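Local coordinates for beta-Ala-His dipeptidase (Homo sapiens, PDB 3DLJ), which hydrolyses Xaa-His dipeptides, carnosine and anserine above all, as a secreted zinc-dependent peptidase of the M20 family with two zinc ions per subunit, at residues 165-169 and 478-482; 56-60 and 89-93; 216-220 and 405-409. One frame throughout, in Å; residues are numbered along the deposited sequence.

Contact 1: residues 165-169 and 478-482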
loop_
_atom_site.group_PDB
_atom_site.type_symbol
_atom_site.label_atom_id
_atom_site.label_comp_id
_atom_site.label_asym_id
_atom_site.label_seq_id
_atom_site.Cartn_x
_atom_site.Cartn_y
_atom_site.Cartn_z
ATOM N N LEU A 165 -28.528 9.341 -1.864
ATOM C CA LEU A 165 -27.130 9.481 -1.471
ATOM C C LEU A 165 -26.833 10.976 -1.279
ATOM O O LEU A 165 -27.129 11.787 -2.154
ATOM C CB LEU A 165 -26.202 8.863 -2.531
ATOM C CG LEU A 165 -25.938 7.342 -2.498
ATOM C CD1 LEU A 165 -25.705 6.789 -3.891
ATOM C CD2 LEU A 165 -24.785 6.951 -1.573
ATOM N N PRO A 166 -26.281 11.347 -0.118
ATOM C CA PRO A 166 -25.995 12.745 0.242
ATOM C C PRO A 166 -25.051 13.510 -0.724
ATOM O O PRO A 166 -25.170 14.736 -0.882
ATOM C CB PRO A 166 -25.345 12.603 1.617
ATOM C CG PRO A 166 -25.913 11.303 2.162
ATOM C CD PRO A 166 -25.921 10.420 0.972
ATOM N N VAL A 167 -24.118 12.786 -1.340
ATOM C CA VAL A 167 -23.169 13.357 -2.291
ATOM C C VAL A 167 -23.204 12.556 -3.594
ATOM O O VAL A 167 -23.606 11.384 -3.582
ATOM C CB VAL A 167 -21.724 13.364 -1.721
ATOM C CG1 VAL A 167 -21.588 14.379 -0.595
ATOM C CG2 VAL A 167 -21.301 11.961 -1.238
ATOM N N ASN A 168 -22.819 13.186 -4.711
ATOM C CA ASN A 168 -22.477 12.446 -5.916
ATOM C C ASN A 168 -21.206 11.641 -5.613
ATOM O O ASN A 168 -20.377 12.040 -4.790
ATOM C CB ASN A 168 -22.252 13.369 -7.127
ATOM C CG ASN A 168 -23.465 14.246 -7.460
ATOM O OD1 ASN A 168 -24.586 13.768 -7.669
ATOM N ND2 ASN A 168 -23.225 15.547 -7.541
ATOM N N ILE A 169 -21.060 10.487 -6.248
ATOM C CA ILE A 169 -19.899 9.649 -6.008
ATOM C C ILE A 169 -19.254 9.258 -7.312
ATOM O O ILE A 169 -19.906 8.769 -8.240
ATOM C CB ILE A 169 -20.253 8.386 -5.179
ATOM C CG1 ILE A 169 -20.769 8.812 -3.792
ATOM C CG2 ILE A 169 -19.030 7.452 -5.052
ATOM C CD1 ILE A 169 -21.139 7.649 -2.880
ATOM N N PHE A 478 -20.433 9.685 3.737
ATOM C CA PHE A 478 -21.219 10.272 2.637
ATOM C C PHE A 478 -22.012 11.468 3.151
ATOM O O PHE A 478 -22.038 12.536 2.522
ATOM C CB PHE A 478 -22.206 9.271 2.013
ATOM C CG PHE A 478 -21.562 8.065 1.386
ATOM C CD1 PHE A 478 -22.318 6.914 1.155
ATOM C CD2 PHE A 478 -20.220 8.057 1.053
ATOM C CE1 PHE A 478 -21.751 5.784 0.591
ATOM C CE2 PHE A 478 -19.643 6.923 0.491
ATOM C CZ PHE A 478 -20.412 5.785 0.259
ATOM N N LEU A 479 -22.652 11.257 4.301
ATOM C CA LEU A 479 -23.532 12.227 4.914
ATOM C C LEU A 479 -22.741 13.440 5.425
ATOM O O LEU A 479 -23.175 14.579 5.268
ATOM C CB LEU A 479 -24.358 11.558 6.019
ATOM C CG LEU A 479 -25.550 12.310 6.616
ATOM C CD1 LEU A 479 -26.651 12.566 5.584
ATOM C CD2 LEU A 479 -26.120 11.531 7.813
ATOM N N GLU A 480 -21.564 13.192 5.987
ATOM C CA GLU A 480 -20.721 14.267 6.504
ATOM C C GLU A 480 -20.151 15.175 5.410
ATOM O O GLU A 480 -20.085 16.389 5.577
ATOM C CB GLU A 480 -19.612 13.695 7.389
ATOM C CG GLU A 480 -20.116 13.110 8.709
ATOM C CD GLU A 480 -20.567 14.174 9.699
ATOM O OE1 GLU A 480 -20.379 15.391 9.443
ATOM O OE2 GLU A 480 -21.109 13.788 10.757
ATOM N N MET A 481 -19.742 14.582 4.293
ATOM C CA MET A 481 -19.295 15.352 3.125
ATOM C C MET A 481 -20.389 16.278 2.556
ATOM O O MET A 481 -20.090 17.375 2.080
ATOM C CB MET A 481 -18.752 14.432 2.027
ATOM C CG MET A 481 -17.372 13.824 2.300
ATOM S SD MET A 481 -15.987 14.961 2.619
ATOM C CE MET A 481 -16.267 16.333 1.476
ATOM N N ALA A 482 -21.647 15.841 2.617
ATOM C CA ALA A 482 -22.758 16.660 2.149
ATOM C C ALA A 482 -22.962 17.876 3.041
ATOM O O ALA A 482 -23.513 18.890 2.595
ATOM C CB ALA A 482 -24.039 15.843 2.073
#
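In the alpha/beta catalytic domain of this M20 metallopeptidase, the C-terminal helix packs against the point where the chain enters a central strand of the mixed sheet. Residues 165-169 lead into strand 168-174, with Asn168 and Ile169 already in it, and 478-482 belong to helix 464-482. The contact is apolar. Phe478 holds an m rotamer, which carries its ring away from the 165-167 backbone to lie beside the side-chain ends of Leu165 and Ile169. Ile169, in the extended mt rotamer, sends CD1 over one face of that ring, 3.8 Å from the centroid and 14° off the normal, a CH-pi contact; Leu165, with chi2 between wells at 149°, brings CD2 to 3.7 Å from Phe478 CD1. Trp151 of helix 141-160 meets the same phenyl edge-to-face, so the ring sits in the layer between that helix, the C-terminal helix and the sheet. Pro166, its ring in the C-gamma exo pucker, lies against the helix surface: its CB is 3.4 Å from Phe478 O, and its CG is 3.7 Å from CD1 of Leu479, whose t,p rotamer leads off from a CA-to-CB bond pointing away. Val167 is m, and its CG1 fits among Phe478 O, Met481 CB and the backbone of Ala482. Met481, m at all three chi angles, touches Val167 with CB while its thioether end leads away toward helix 403-416. Ala482 CB completes the interface, 3.5 Å from Pro166 CB and 3.4 Å from Pro166 O.

Contact 2: residues 56-60 and 89-93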
loop_
_atom_site.group_PDB
_atom_site.type_symbol
_atom_site.label_atom_id
_atom_site.label_comp_id
_atom_site.label_asym_id
_atom_site.label_seq_id
_atom_site.Cartn_x
_atom_site.Cartn_y
_atom_site.Cartn_z
ATOM N N MET A 56 -11.522 -6.487 -13.323
ATOM C CA MET A 56 -11.985 -5.165 -13.735
ATOM C C MET A 56 -13.370 -5.240 -14.353
ATOM O O MET A 56 -14.188 -4.350 -14.135
ATOM C CB MET A 56 -10.983 -4.514 -14.695
ATOM C CG MET A 56 -9.556 -4.416 -14.098
ATOM S SD MET A 56 -9.562 -3.784 -12.408
ATOM C CE MET A 56 -9.918 -2.049 -12.698
ATOM N N ALA A 57 -13.644 -6.304 -15.114
ATOM C CA ALA A 57 -14.967 -6.504 -15.726
ATOM C C ALA A 57 -16.065 -6.801 -14.700
ATOM O O ALA A 57 -17.192 -6.293 -14.809
ATOM C CB ALA A 57 -14.891 -7.607 -16.788
ATOM N N VAL A 58 -15.734 -7.610 -13.696
ATOM C CA VAL A 58 -16.658 -7.919 -12.593
ATOM C C VAL A 58 -17.022 -6.660 -11.769
ATOM O O VAL A 58 -18.203 -6.442 -11.429
ATOM C CB VAL A 58 -16.088 -9.040 -11.678
ATOM C CG1 VAL A 58 -16.881 -9.147 -10.342
ATOM C CG2 VAL A 58 -16.095 -10.378 -12.418
ATOM N N ALA A 59 -16.003 -5.847 -11.476
ATOM C CA ALA A 59 -16.166 -4.536 -10.833
ATOM C C ALA A 59 -16.959 -3.517 -11.680
ATOM O O ALA A 59 -17.809 -2.806 -11.148
ATOM C CB ALA A 59 -14.797 -3.961 -10.442
ATOM N N ALA A 60 -16.681 -3.443 -12.985
ATOM C CA ALA A 60 -17.431 -2.556 -13.890
ATOM C C ALA A 60 -18.894 -2.921 -13.879
ATOM O O ALA A 60 -19.758 -2.037 -13.880
ATOM C CB ALA A 60 -16.901 -2.649 -15.305
ATOM N N PRO A 89 -4.681 -3.849 -17.703
ATOM C CA PRO A 89 -6.108 -3.844 -17.367
ATOM C C PRO A 89 -6.740 -2.455 -17.441
ATOM O O PRO A 89 -6.080 -1.469 -17.081
ATOM C CB PRO A 89 -6.128 -4.349 -15.913
ATOM C CG PRO A 89 -4.763 -4.126 -15.414
ATOM C CD PRO A 89 -3.894 -4.429 -16.600
ATOM N N PRO A 90 -8.016 -2.379 -17.884
ATOM C CA PRO A 90 -8.675 -1.086 -18.014
ATOM C C PRO A 90 -8.801 -0.389 -16.679
ATOM O O PRO A 90 -8.747 -1.037 -15.624
ATOM C CB PRO A 90 -10.063 -1.431 -18.591
ATOM C CG PRO A 90 -10.293 -2.853 -18.242
ATOM C CD PRO A 90 -8.904 -3.484 -18.293
ATOM N N VAL A 91 -8.907 0.930 -16.722
ATOM C CA VAL A 91 -9.178 1.676 -15.522
ATOM C C VAL A 91 -10.684 1.965 -15.536
ATOM O O VAL A 91 -11.230 2.401 -16.551
ATOM C CB VAL A 91 -8.336 2.961 -15.423
ATOM C CG1 VAL A 91 -8.886 3.860 -14.333
ATOM C CG2 VAL A 91 -6.859 2.616 -15.118
ATOM N N ILE A 92 -11.354 1.677 -14.423
ATOM C CA ILE A 92 -12.739 2.060 -14.298
ATOM C C ILE A 92 -12.809 3.515 -13.889
ATOM O O ILE A 92 -12.184 3.920 -12.907
ATOM C CB ILE A 92 -13.502 1.180 -13.300
ATOM C CG1 ILE A 92 -13.622 -0.234 -13.866
ATOM C CG2 ILE A 92 -14.892 1.804 -12.973
ATOM C CD1 ILE A 92 -14.164 -1.222 -12.888
ATOM N N LEU A 93 -13.546 4.291 -14.685
ATOM C CA LEU A 93 -13.906 5.660 -14.344
ATOM C C LEU A 93 -15.421 5.760 -14.291
ATOM O O LEU A 93 -16.070 5.844 -15.343
ATOM C CB LEU A 93 -13.349 6.643 -15.374
ATOM C CG LEU A 93 -11.831 6.865 -15.450
ATOM C CD1 LEU A 93 -11.557 7.930 -16.496
ATOM C CD2 LEU A 93 -11.273 7.295 -14.115
#
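Helix 46-65 lies on one face of the mixed sheet of the catalytic domain and runs almost along strand 91-96: the short axes of 56-60 and 91-93 are 9.2 Å apart and 11° from parallel, as is usual in alpha/beta folds. Met56 reaches furthest across. All three of its chi angles are m, which curls the side chain over the incoming loop, with CG 3.9 Å from Pro89 CB, CB 4.0 Å from Pro90 CG, and CE 3.3 Å from Pro90 O and 4.3 Å from Ile92 CG1. Ile92 CD1 also packs 3.4 Å from Met56 O, which accepts the helical hydrogen bond from Ala60 N (2.9 Å). Ala57 and Val58 turn away from the strand. Ala59 points back toward it, CB 3.7 Å from Ile92 CD1, and Ala60 adds its N at 3.4 Å and CB at 3.9 Å from that same methyl. The small alanines thus leave a hollow in the helix surface, into which Ile92 extends as an mt rotamer. Side chain to side chain, Pro89 lies about 6 Å from the probable active-site residue Asp112, and Met56 about 7 Å from the zinc ligand His110, consistent with a place near the catalytic centre. Within the sheet, 91-96 runs between strands 69-73 and 168-174, antiparallel to both; Ala60 also touches Val70 and Ser72 of strand 69-73, so the helix spans two strands.

Contact 3: residues 216-220 and 405-409; sequences AITYG and YLAAK
Helix 403-416 runs along the start of strand 216-232, nearly antiparallel: the short axes of 216-220 and 405-409 pass 9.6 Å apart at 164°, and the closest CA pair is Ile217 and Lys409, 7.4 Å. Residues 405-409 are regular helix (phi/psi near -60/-45; Lys409 N to Tyr405 O 3.2 Å). Ile217, extended at -125/137, is the main knob. With chi1 m and chi2 at 148°, it pushes CD1 into a shallow hollow on the helix, 3.8 Å from Ala408 CB, 3.4 Å from Lys409 N and 3.5 Å from Lys409 CG, while its CG2 abuts Tyr405 CE1 at 3.3 Å. Tyr405 is the answering projection: chi1 -85° and chi2 -91° carry its ring past Ile217 to the strand, where OH donates a 2.8 Å hydrogen bond to Thr218 O, near the ring plane. Tyr219 CB lies 3.8 Å from Tyr405 CE1; its backbone bends at -125/1, and a p rotamer leads its ring away. Such helix-on-strand packing, with one side-chain-to-backbone hydrogen bond, joins the start of strand 216-232 to helix 403-416. Strand 421-425 runs parallel beside 216-220, strand 444-445 meets Tyr405 and Ala408, and helix 464-482 covers Ala407 and Ala408.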
loop_
_atom_site.group_PDB
_atom_site.type_symbol
_atom_site.label_atom_id
_atom_site.label_comp_id
_atom_site.label_asym_id
_atom_site.label_seq_id
_atom_site.Cartn_x
_atom_site.Cartn_y
_atom_site.Cartn_z
ATOM N N ALA A 216 -8.376 5.231 13.203
ATOM C CA ALA A 216 -7.413 6.239 12.823
ATOM C C ALA A 216 -7.836 6.973 11.578
ATOM O O ALA A 216 -8.688 6.486 10.815
ATOM C CB ALA A 216 -6.054 5.591 12.608
ATOM N N ILE A 217 -7.251 8.157 11.410
ATOM C CA ILE A 217 -7.204 8.844 10.128
ATOM C C ILE A 217 -5.733 9.151 9.838
ATOM O O ILE A 217 -5.001 9.582 10.731
ATOM C CB ILE A 217 -8.057 10.156 10.111
ATOM C CG1 ILE A 217 -9.547 9.841 10.165
ATOM C CG2 ILE A 217 -7.829 10.933 8.832
ATOM C CD1 ILE A 217 -10.356 10.903 10.904
ATOM N N THR A 218 -5.316 8.932 8.590
ATOM C CA THR A 218 -3.909 9.008 8.202
ATOM C C THR A 218 -3.678 10.231 7.324
ATOM O O THR A 218 -4.368 10.427 6.321
ATOM C CB THR A 218 -3.486 7.699 7.501
ATOM O OG1 THR A 218 -3.834 6.583 8.347
ATOM C CG2 THR A 218 -1.975 7.674 7.174
ATOM N N TYR A 219 -2.718 11.069 7.713
ATOM C CA TYR A 219 -2.510 12.360 7.055
ATOM C C TYR A 219 -1.089 12.577 6.535
ATOM O O TYR A 219 -0.786 13.650 5.992
ATOM C CB TYR A 219 -2.885 13.514 7.992
ATOM C CG TYR A 219 -1.942 13.702 9.165
ATOM C CD1 TYR A 219 -0.832 14.567 9.076
ATOM C CD2 TYR A 219 -2.170 13.042 10.376
ATOM C CE1 TYR A 219 0.027 14.740 10.155
ATOM C CE2 TYR A 219 -1.325 13.218 11.456
ATOM C CZ TYR A 219 -0.233 14.067 11.341
ATOM O OH TYR A 219 0.600 14.231 12.417
ATOM N N GLY A 220 -0.227 11.582 6.719
ATOM C CA GLY A 220 1.119 11.648 6.183
ATOM C C GLY A 220 1.707 10.293 5.918
ATOM O O GLY A 220 1.401 9.340 6.622
ATOM N N TYR A 405 -10.919 15.988 5.937
ATOM C CA TYR A 405 -10.412 15.429 7.207
ATOM C C TYR A 405 -11.397 15.514 8.372
ATOM O O TYR A 405 -11.487 14.578 9.164
ATOM C CB TYR A 405 -8.987 15.950 7.561
ATOM C CG TYR A 405 -7.940 15.102 6.866
ATOM C CD1 TYR A 405 -7.392 13.981 7.490
ATOM C CD2 TYR A 405 -7.572 15.360 5.550
ATOM C CE1 TYR A 405 -6.469 13.165 6.834
ATOM C CE2 TYR A 405 -6.658 14.557 4.887
ATOM C CZ TYR A 405 -6.112 13.457 5.525
ATOM O OH TYR A 405 -5.219 12.651 4.851
ATOM N N LEU A 406 -12.163 16.604 8.442
ATOM C CA LEU A 406 -13.185 16.784 9.484
ATOM C C LEU A 406 -14.393 15.838 9.330
ATOM O O LEU A 406 -14.888 15.269 10.324
ATOM C CB LEU A 406 -13.642 18.245 9.534
ATOM C CG LEU A 406 -14.671 18.652 10.605
ATOM C CD1 LEU A 406 -14.246 18.246 12.045
ATOM C CD2 LEU A 406 -14.970 20.158 10.526
ATOM N N ALA A 407 -14.857 15.682 8.086
ATOM C CA ALA A 407 -15.928 14.747 7.749
ATOM C C ALA A 407 -15.604 13.331 8.222
ATOM O O ALA A 407 -16.455 12.661 8.802
ATOM C CB ALA A 407 -16.194 14.759 6.232
ATOM N N ALA A 408 -14.363 12.899 7.967
ATOM C CA ALA A 408 -13.866 11.582 8.367
ATOM C C ALA A 408 -13.868 11.392 9.897
ATOM O O ALA A 408 -14.322 10.357 10.384
ATOM C CB ALA A 408 -12.464 11.341 7.779
ATOM N N LYS A 409 -13.360 12.394 10.626
ATOM C CA LYS A 409 -13.341 12.432 12.104
ATOM C C LYS A 409 -14.730 12.235 12.704
ATOM O O LYS A 409 -14.925 11.364 13.566
ATOM C CB LYS A 409 -12.780 13.768 12.606
ATOM C CG LYS A 409 -11.346 14.053 12.204
ATOM C CD LYS A 409 -11.005 15.523 12.413
ATOM C CE LYS A 409 -9.520 15.724 12.690
ATOM N NZ LYS A 409 -9.167 17.177 12.816
#

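Overall arrangement
From the N terminus, contact 2 closes first, a short loop of 28 residues that brings strand 91-96 back against helix 46-65. Contact 1 opens only afterwards, at the start of strand 168-174, the neighbour of 91-96 in the same sheet, and closes 308 residues later at the C-terminal helix. Contact 3 nests inside that long loop, joining strand 216-232 to helix 403-416. Contacts 1 and 3 touch where Glu480 and Met481 pack on Ala407, so helices 403-416 and 464-482 lie side by side. Contact 2 stands apart, its centre about 23 Å from that of contact 1 and 28 Å from that of contact 3.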